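Local atomic coordinates of GTPase-activating protein skywalker (Drosophila melanogaster, PDB entry 6R82), a protein that acts as a GTPase-activating protein for Rab35, regulating the recycling and turnover of synaptic vesicle proteins through endosomal trafficking at neuromuscular junction boutons. Residues Gln13-Arg25 with Glu97-Lys109. Residues are numbered along the deposited sequence; the frame is centred on the assembly and turned at random.
Sequences QFLFTLWSWLPVR and ETFLFSLYPERAK
Trp-21 lies over the hairpin of strands 99-104 and 108-109, its indole held between Lys-109 on one side and Arg-107, from the turn, on the other. Lys-109 covers one face, CB sitting 4.2 Å from the centroid of the six-membered ring in a CH-pi contact. Lys-109, its CG swung opposite the backbone N (chi1 176°) and its chain extended, runs on past CB of Trp-21, lays CE over the Phe-99 ring and bonds through NZ to Trp-21 O, 3.1 Å away and on a carbonyl lone pair. A water closes the triangle, donating to Trp-21 O and accepting from NZ. At the far end of the indole, CZ2 reaches the guanidinium face of Arg-107, 3.4 Å from NH1, the two planes 41° apart.

Deeper in, Leu-18 sets CD1 on the face of Phe-101 and CD2 3.6 Å from CD2 of Leu-103, whose CD1 meets CB of Phe-14. CE1 of Phe-14 then touches the edge of Tyr-104. Beyond Pro-23, Arg-25 grips Glu-97 end-on: NH1 to OE2 is 2.7 Å and NH2 to OE1 2.9 Å, both nearly straight, on syn lone pairs.

Strand 99-104 has a classic beta bulge where Leu-103 and Tyr-104 both face Val-68. Leu-18 and Phe-14 also touch Met-60 of strand 57-63, and helix 13-18 thereby packs across the antiparallel sheet of the TLDc domain. The paired bonds keep both Glu-97 oxygens near the guanidinium plane of Arg-25, while the doubly gripped Trp-21 O and the flanked indole would restrict the tryptophan's rotation.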
ATOM      1  N   GLN A  13      16.541   5.306   0.371  1.00 46.20           N
ATOM      2  CA  GLN A  13      16.752   5.145  -1.066  1.00 42.34           C
ATOM      3  C   GLN A  13      15.475   4.764  -1.791  1.00 48.95           C
ATOM      4  O   GLN A  13      15.243   5.192  -2.929  1.00 47.53           O
ATOM      5  CB  GLN A  13      17.820   4.082  -1.323  1.00 49.99           C
ATOM      6  CG  GLN A  13      19.188   4.481  -0.839  1.00 51.31           C
ATOM      7  CD  GLN A  13      20.201   3.378  -1.009  1.00 49.46           C
ATOM      8  OE1 GLN A  13      20.296   2.767  -2.076  1.00 51.11           O
ATOM      9  NE2 GLN A  13      20.954   3.098   0.055  1.00 49.22           N
ATOM     10  N   PHE A  14      14.656   3.917  -1.179  1.00 49.62           N
ATOM     11  CA  PHE A  14      13.473   3.448  -1.884  1.00 51.76           C
ATOM     12  C   PHE A  14      12.485   4.588  -2.135  1.00 45.62           C
ATOM     13  O   PHE A  14      11.841   4.628  -3.190  1.00 46.70           O
ATOM     14  CB  PHE A  14      12.831   2.300  -1.097  1.00 60.43           C
ATOM     15  CG  PHE A  14      13.734   1.087  -0.938  1.00 69.43           C
ATOM     16  CD1 PHE A  14      14.633   0.731  -1.943  1.00 69.09           C
ATOM     17  CD2 PHE A  14      13.687   0.308   0.217  1.00 75.30           C
ATOM     18  CE1 PHE A  14      15.463  -0.380  -1.803  1.00 74.72           C
ATOM     19  CE2 PHE A  14      14.517  -0.805   0.361  1.00 72.76           C
ATOM     20  CZ  PHE A  14      15.405  -1.144  -0.651  1.00 70.77           C
ATOM     21  N   LEU A  15      12.373   5.531  -1.194  1.00 42.70           N
ATOM     22  CA  LEU A  15      11.509   6.691  -1.396  1.00 46.72           C
ATOM     23  C   LEU A  15      11.980   7.533  -2.574  1.00 43.80           C
ATOM     24  O   LEU A  15      11.170   7.960  -3.407  1.00 39.39           O
ATOM     25  CB  LEU A  15      11.473   7.553  -0.133  1.00 42.86           C
ATOM     26  CG  LEU A  15      10.590   7.093   1.028  1.00 49.07           C
ATOM     27  CD1 LEU A  15      10.623   8.134   2.125  1.00 49.42           C
ATOM     28  CD2 LEU A  15       9.188   6.908   0.533  1.00 51.48           C
ATOM     29  N   PHE A  16      13.291   7.797  -2.646  1.00 38.81           N
ATOM     30  CA  PHE A  16      13.818   8.625  -3.727  1.00 40.92           C
ATOM     31  C   PHE A  16      13.652   7.943  -5.076  1.00 41.19           C
ATOM     32  O   PHE A  16      13.409   8.622  -6.082  1.00 42.16           O
ATOM     33  CB  PHE A  16      15.287   8.972  -3.455  1.00 33.91           C
ATOM     34  CG  PHE A  16      15.464  10.026  -2.393  1.00 37.07           C
ATOM     35  CD1 PHE A  16      15.247  11.364  -2.684  1.00 36.47           C
ATOM     36  CD2 PHE A  16      15.828   9.678  -1.097  1.00 37.47           C
ATOM     37  CE1 PHE A  16      15.383  12.344  -1.705  1.00 34.02           C
ATOM     38  CE2 PHE A  16      15.980  10.648  -0.113  1.00 39.47           C
ATOM     39  CZ  PHE A  16      15.761  11.992  -0.421  1.00 40.64           C
ATOM     40  N   THR A  17      13.733   6.603  -5.106  1.00 43.26           N
ATOM     41  CA  THR A  17      13.473   5.857  -6.339  1.00 43.59           C
ATOM     42  C   THR A  17      12.022   5.987  -6.763  1.00 44.43           C
ATOM     43  O   THR A  17      11.727   6.095  -7.957  1.00 47.25           O
ATOM     44  CB  THR A  17      13.821   4.377  -6.151  1.00 50.21           C
ATOM     45  OG1 THR A  17      15.151   4.261  -5.634  1.00 54.98           O
ATOM     46  CG2 THR A  17      13.730   3.626  -7.466  1.00 51.91           C
ATOM     47  N   LEU A  18      11.099   5.961  -5.795  1.00 43.80           N
ATOM     48  CA  LEU A  18       9.666   6.032  -6.080  1.00 47.26           C
ATOM     49  C   LEU A  18       9.166   7.445  -6.358  1.00 43.93           C
ATOM     50  O   LEU A  18       8.048   7.594  -6.865  1.00 42.39           O
ATOM     51  CB  LEU A  18       8.860   5.498  -4.890  1.00 46.92           C
ATOM     52  CG  LEU A  18       8.945   4.017  -4.591  1.00 51.14           C
ATOM     53  CD1 LEU A  18       8.111   3.722  -3.369  1.00 57.64           C
ATOM     54  CD2 LEU A  18       8.448   3.236  -5.789  1.00 55.24           C
ATOM     55  N   TRP A  19       9.946   8.474  -6.008  1.00 40.80           N
ATOM     56  CA  TRP A  19       9.384   9.817  -5.864  1.00 41.36           C
ATOM     57  C   TRP A  19       8.669  10.281  -7.129  1.00 41.70           C
ATOM     58  O   TRP A  19       7.566  10.849  -7.053  1.00 39.28           O
ATOM     59  CB  TRP A  19      10.470  10.813  -5.459  1.00 37.05           C
ATOM     60  CG  TRP A  19       9.920  11.984  -4.674  1.00 44.79           C
ATOM     61  CD1 TRP A  19       9.928  13.307  -5.045  1.00 37.05           C
ATOM     62  CD2 TRP A  19       9.261  11.932  -3.396  1.00 40.26           C
ATOM     63  NE1 TRP A  19       9.320  14.075  -4.071  1.00 39.76           N
ATOM     64  CE2 TRP A  19       8.903  13.260  -3.053  1.00 42.56           C
ATOM     65  CE3 TRP A  19       8.950  10.893  -2.505  1.00 39.46           C
ATOM     66  CZ2 TRP A  19       8.243  13.575  -1.860  1.00 40.80           C
ATOM     67  CZ3 TRP A  19       8.294  11.204  -1.324  1.00 39.93           C
ATOM     68  CH2 TRP A  19       7.943  12.535  -1.011  1.00 41.50           C
ATOM     69  N   SER A  20       9.252  10.022  -8.305  1.00 39.69           N
ATOM     70  CA  SER A  20       8.648  10.517  -9.541  1.00 40.76           C
ATOM     71  C   SER A  20       7.374   9.774  -9.925  1.00 41.88           C
ATOM     72  O   SER A  20       6.660  10.236 -10.823  1.00 38.87           O
ATOM     73  CB  SER A  20       9.650  10.449 -10.707  1.00 42.24           C
ATOM     74  OG  SER A  20      10.113   9.125 -10.928  1.00 48.12           O
ATOM     75  N   TRP A  21       7.044   8.661  -9.271  1.00 41.96           N
ATOM     76  CA  TRP A  21       5.781   7.994  -9.588  1.00 43.58           C
ATOM     77  C   TRP A  21       4.580   8.549  -8.828  1.00 44.48           C
ATOM     78  O   TRP A  21       3.439   8.238  -9.195  1.00 40.80           O
ATOM     79  CB  TRP A  21       5.883   6.497  -9.307  1.00 48.37           C
ATOM     80  CG  TRP A  21       6.764   5.771 -10.251  1.00 55.32           C
ATOM     81  CD1 TRP A  21       7.160   6.181 -11.496  1.00 57.11           C
ATOM     82  CD2 TRP A  21       7.367   4.496 -10.038  1.00 56.25           C
ATOM     83  NE1 TRP A  21       7.975   5.233 -12.066  1.00 59.04           N
ATOM     84  CE2 TRP A  21       8.118   4.189 -11.188  1.00 60.04           C
ATOM     85  CE3 TRP A  21       7.341   3.581  -8.987  1.00 55.38           C
ATOM     86  CZ2 TRP A  21       8.840   3.010 -11.310  1.00 62.14           C
ATOM     87  CZ3 TRP A  21       8.057   2.412  -9.112  1.00 60.44           C
ATOM     88  CH2 TRP A  21       8.791   2.134 -10.264  1.00 61.33           C
ATOM     89  N   LEU A  22       4.799   9.348  -7.775  1.00 44.96           N
ATOM     90  CA  LEU A  22       3.695   9.889  -6.994  1.00 39.77           C
ATOM     91  C   LEU A  22       2.936  10.924  -7.818  1.00 42.14           C
ATOM     92  O   LEU A  22       3.474  11.468  -8.786  1.00 42.85           O
ATOM     93  CB  LEU A  22       4.206  10.530  -5.705  1.00 35.53           C
ATOM     94  CG  LEU A  22       5.094   9.702  -4.774  1.00 43.96           C
ATOM     95  CD1 LEU A  22       5.702  10.604  -3.713  1.00 40.53           C
ATOM     96  CD2 LEU A  22       4.324   8.557  -4.125  1.00 43.69           C
ATOM     97  N   PRO A  23       1.677  11.208  -7.465  1.00 43.29           N
ATOM     98  CA  PRO A  23       0.979  12.332  -8.108  1.00 45.00           C
ATOM     99  C   PRO A  23       1.776  13.619  -7.927  1.00 43.96           C
ATOM    100  O   PRO A  23       2.381  13.859  -6.877  1.00 40.56           O
ATOM    101  CB  PRO A  23      -0.367  12.387  -7.374  1.00 46.59           C
ATOM    102  CG  PRO A  23      -0.561  10.971  -6.850  1.00 41.55           C
ATOM    103  CD  PRO A  23       0.818  10.508  -6.486  1.00 41.81           C
ATOM    104  N   VAL A  24       1.786  14.440  -8.976  1.00 42.86           N
ATOM    105  CA  VAL A  24       2.744  15.542  -9.032  1.00 38.22           C
ATOM    106  C   VAL A  24       2.570  16.481  -7.836  1.00 39.76           C
ATOM    107  O   VAL A  24       3.554  16.956  -7.265  1.00 40.11           O
ATOM    108  CB  VAL A  24       2.631  16.272 -10.390  1.00 43.56           C
ATOM    109  CG1 VAL A  24       1.219  16.830 -10.613  1.00 47.32           C
ATOM    110  CG2 VAL A  24       3.672  17.375 -10.501  1.00 49.86           C
ATOM    111  N   ARG A  25       1.328  16.728  -7.396  1.00 38.80           N
ATOM    112  CA  ARG A  25       1.152  17.657  -6.274  1.00 38.78           C
ATOM    113  C   ARG A  25       1.737  17.106  -4.978  1.00 40.07           C
ATOM    114  O   ARG A  25       2.116  17.884  -4.093  1.00 37.60           O
ATOM    115  CB  ARG A  25      -0.325  17.997  -6.069  1.00 39.16           C
ATOM    116  CG  ARG A  25      -1.147  16.903  -5.387  1.00 41.41           C
ATOM    117  CD  ARG A  25      -2.651  17.167  -5.577  1.00 44.32           C
ATOM    118  NE  ARG A  25      -3.463  16.203  -4.838  1.00 42.27           N
ATOM    119  CZ  ARG A  25      -3.799  15.003  -5.297  1.00 48.45           C
ATOM    120  NH1 ARG A  25      -3.410  14.611  -6.506  1.00 46.98           N
ATOM    121  NH2 ARG A  25      -4.533  14.195  -4.548  1.00 47.88           N
ATOM    122  N   GLU A  97      -6.396   7.205  -7.866  1.00 41.39           N
ATOM    123  CA  GLU A  97      -4.993   7.596  -7.707  1.00 40.50           C
ATOM    124  C   GLU A  97      -4.167   6.509  -7.035  1.00 40.92           C
ATOM    125  O   GLU A  97      -2.931   6.545  -7.113  1.00 39.09           O
ATOM    126  CB  GLU A  97      -4.888   8.908  -6.908  1.00 45.30           C
ATOM    127  CG  GLU A  97      -5.314  10.161  -7.697  1.00 45.71           C
ATOM    128  CD  GLU A  97      -4.859  11.484  -7.033  1.00 52.69           C
ATOM    129  OE1 GLU A  97      -5.312  11.777  -5.900  1.00 46.37           O
ATOM    130  OE2 GLU A  97      -4.053  12.232  -7.646  1.00 49.28           O
ATOM    131  N   THR A  98      -4.818   5.547  -6.377  1.00 39.95           N
ATOM    132  CA  THR A  98      -4.122   4.407  -5.790  1.00 40.54           C
ATOM    133  C   THR A  98      -3.389   3.628  -6.881  1.00 42.55           C
ATOM    134  O   THR A  98      -3.915   3.438  -7.976  1.00 42.71           O
ATOM    135  CB  THR A  98      -5.139   3.491  -5.084  1.00 41.14           C
ATOM    136  OG1 THR A  98      -5.802   4.209  -4.029  1.00 42.56           O
ATOM    137  CG2 THR A  98      -4.477   2.237  -4.542  1.00 40.10           C
ATOM    138  N   PHE A  99      -2.165   3.177  -6.592  1.00 41.80           N
ATOM    139  CA  PHE A  99      -1.449   2.363  -7.566  1.00 40.66           C
ATOM    140  C   PHE A  99      -0.519   1.416  -6.838  1.00 41.52           C
ATOM    141  O   PHE A  99      -0.108   1.679  -5.704  1.00 42.68           O
ATOM    142  CB  PHE A  99      -0.658   3.207  -8.595  1.00 44.56           C
ATOM    143  CG  PHE A  99       0.505   4.012  -8.015  1.00 40.99           C
ATOM    144  CD1 PHE A  99       1.760   3.437  -7.826  1.00 43.28           C
ATOM    145  CD2 PHE A  99       0.346   5.359  -7.714  1.00 40.36           C
ATOM    146  CE1 PHE A  99       2.829   4.181  -7.324  1.00 44.54           C
ATOM    147  CE2 PHE A  99       1.410   6.119  -7.216  1.00 37.69           C
ATOM    148  CZ  PHE A  99       2.649   5.526  -7.007  1.00 42.60           C
ATOM    149  N   LEU A 100      -0.196   0.307  -7.502  1.00 44.57           N
ATOM    150  CA  LEU A 100       0.793  -0.651  -7.026  1.00 44.22           C
ATOM    151  C   LEU A 100       2.149  -0.385  -7.665  1.00 44.84           C
ATOM    152  O   LEU A 100       2.253   0.165  -8.760  1.00 48.93           O
ATOM    153  CB  LEU A 100       0.387  -2.087  -7.353  1.00 52.92           C
ATOM    154  CG  LEU A 100      -1.011  -2.589  -7.038  1.00 54.10           C
ATOM    155  CD1 LEU A 100      -1.276  -3.816  -7.895  1.00 53.92           C
ATOM    156  CD2 LEU A 100      -1.086  -2.916  -5.554  1.00 47.59           C
ATOM    157  N   PHE A 101       3.192  -0.826  -6.978  1.00 47.43           N
ATOM    158  CA  PHE A 101       4.534  -0.777  -7.531  1.00 50.76           C
ATOM    159  C   PHE A 101       5.305  -1.990  -7.036  1.00 54.21           C
ATOM    160  O   PHE A 101       4.941  -2.614  -6.033  1.00 48.74           O
ATOM    161  CB  PHE A 101       5.268   0.517  -7.137  1.00 47.88           C
ATOM    162  CG  PHE A 101       5.567   0.621  -5.670  1.00 46.57           C
ATOM    163  CD1 PHE A 101       6.722   0.076  -5.137  1.00 48.65           C
ATOM    164  CD2 PHE A 101       4.680   1.259  -4.817  1.00 49.03           C
ATOM    165  CE1 PHE A 101       6.995   0.163  -3.778  1.00 51.31           C
ATOM    166  CE2 PHE A 101       4.945   1.358  -3.461  1.00 45.62           C
ATOM    167  CZ  PHE A 101       6.107   0.807  -2.938  1.00 52.35           C
ATOM    168  N   SER A 102       6.383  -2.309  -7.752  1.00 55.45           N
ATOM    169  CA  SER A 102       7.411  -3.218  -7.271  1.00 59.79           C
ATOM    170  C   SER A 102       8.767  -2.594  -7.551  1.00 58.13           C
ATOM    171  O   SER A 102       8.953  -1.928  -8.573  1.00 55.86           O
ATOM    172  CB  SER A 102       7.326  -4.607  -7.938  1.00 61.94           C
ATOM    173  OG  SER A 102       7.125  -4.505  -9.337  1.00 59.80           O
ATOM    174  N   LEU A 103       9.707  -2.802  -6.634  1.00 62.74           N
ATOM    175  CA  LEU A 103      11.081  -2.352  -6.816  1.00 67.54           C
ATOM    176  C   LEU A 103      12.064  -3.487  -7.080  1.00 71.56           C
ATOM    177  O   LEU A 103      13.011  -3.291  -7.844  1.00 69.96           O
ATOM    178  CB  LEU A 103      11.543  -1.548  -5.590  1.00 61.81           C
ATOM    179  CG  LEU A 103      10.842  -0.201  -5.370  1.00 62.37           C
ATOM    180  CD1 LEU A 103      11.547   0.625  -4.298  1.00 62.54           C
ATOM    181  CD2 LEU A 103      10.758   0.578  -6.671  1.00 59.58           C
ATOM    182  N   TYR A 104      11.850  -4.664  -6.486  1.00 70.27           N
ATOM    183  CA  TYR A 104      12.660  -5.860  -6.692  1.00 71.57           C
ATOM    184  C   TYR A 104      11.748  -7.078  -6.644  1.00 75.50           C
ATOM    185  O   TYR A 104      10.771  -7.084  -5.886  1.00 74.18           O
ATOM    186  CB  TYR A 104      13.772  -5.994  -5.639  1.00 71.29           C
ATOM    187  CG  TYR A 104      14.702  -4.800  -5.575  1.00 79.50           C
ATOM    188  CD1 TYR A 104      14.544  -3.823  -4.593  1.00 79.32           C
ATOM    189  CD2 TYR A 104      15.737  -4.643  -6.500  1.00 80.60           C
ATOM    190  CE1 TYR A 104      15.392  -2.717  -4.525  1.00 82.26           C
ATOM    191  CE2 TYR A 104      16.591  -3.541  -6.443  1.00 82.12           C
ATOM    192  CZ  TYR A 104      16.413  -2.582  -5.454  1.00 88.90           C
ATOM    193  OH  TYR A 104      17.255  -1.488  -5.390  1.00 82.40           O
ATOM    194  N   PRO A 105      12.031  -8.126  -7.445  1.00 80.28           N
ATOM    195  CA  PRO A 105      13.134  -8.204  -8.411  1.00 75.59           C
ATOM    196  C   PRO A 105      12.888  -7.321  -9.630  1.00 73.68           C
ATOM    197  O   PRO A 105      13.804  -6.666 -10.119  1.00 74.46           O
ATOM    198  CB  PRO A 105      13.153  -9.686  -8.796  1.00 75.14           C
ATOM    199  CG  PRO A 105      11.738 -10.146  -8.595  1.00 76.86           C
ATOM    200  CD  PRO A 105      11.219  -9.363  -7.427  1.00 75.36           C
ATOM    201  N   GLU A 106      11.648  -7.303 -10.104  1.00 76.24           N
ATOM    202  CA  GLU A 106      11.250  -6.413 -11.180  1.00 74.45           C
ATOM    203  C   GLU A 106      11.015  -5.003 -10.643  1.00 76.31           C
ATOM    204  O   GLU A 106      10.939  -4.769  -9.432  1.00 74.72           O
ATOM    205  CB  GLU A 106       9.983  -6.926 -11.861  1.00 76.76           C
ATOM    206  CG  GLU A 106      10.078  -8.344 -12.383  1.00 84.98           C
ATOM    207  CD  GLU A 106      10.563  -8.395 -13.819  1.00 92.30           C
ATOM    208  OE1 GLU A 106      11.767  -8.151 -14.052  1.00 88.21           O
ATOM    209  OE2 GLU A 106       9.731  -8.671 -14.714  1.00 95.78           O
ATOM    210  N   ARG A 107      10.880  -4.053 -11.565  1.00 68.18           N
ATOM    211  CA  ARG A 107      10.621  -2.661 -11.211  1.00 66.04           C
ATOM    212  C   ARG A 107       9.541  -2.141 -12.148  1.00 64.68           C
ATOM    213  O   ARG A 107       9.786  -1.978 -13.346  1.00 65.02           O
ATOM    214  CB  ARG A 107      11.895  -1.821 -11.305  1.00 65.77           C
ATOM    215  CG  ARG A 107      11.736  -0.421 -10.782  1.00 65.22           C
ATOM    216  CD  ARG A 107      13.061   0.339 -10.733  1.00 71.81           C
ATOM    217  NE  ARG A 107      12.806   1.749 -10.467  1.00 73.24           N
ATOM    218  CZ  ARG A 107      12.335   2.601 -11.376  1.00 70.62           C
ATOM    219  NH1 ARG A 107      12.101   3.866 -11.051  1.00 68.64           N
ATOM    220  NH2 ARG A 107      12.099   2.193 -12.617  1.00 68.60           N
ATOM    221  N   ALA A 108       8.347  -1.892 -11.612  1.00 59.26           N
ATOM    222  CA  ALA A 108       7.228  -1.485 -12.448  1.00 57.23           C
ATOM    223  C   ALA A 108       6.211  -0.721 -11.617  1.00 57.26           C
ATOM    224  O   ALA A 108       6.157  -0.845 -10.390  1.00 56.80           O
ATOM    225  CB  ALA A 108       6.559  -2.691 -13.115  1.00 61.61           C
ATOM    226  N   LYS A 109       5.387   0.059 -12.314  1.00 56.00           N
ATOM    227  CA  LYS A 109       4.278   0.781 -11.709  1.00 50.94           C
ATOM    228  C   LYS A 109       2.996   0.300 -12.370  1.00 57.55           C
ATOM    229  O   LYS A 109       2.879   0.341 -13.598  1.00 57.45           O
ATOM    230  CB  LYS A 109       4.437   2.293 -11.874  1.00 54.83           C
ATOM    231  CG  LYS A 109       3.252   3.085 -11.338  1.00 53.81           C
ATOM    232  CD  LYS A 109       3.272   4.543 -11.784  1.00 54.12           C
ATOM    233  CE  LYS A 109       2.065   5.284 -11.210  1.00 50.31           C
ATOM    234  NZ  LYS A 109       2.084   6.739 -11.483  1.00 45.85           N
TER
HETATM  235  O   HOH W   1       0.997   8.857  -9.722  1.00 45.66           O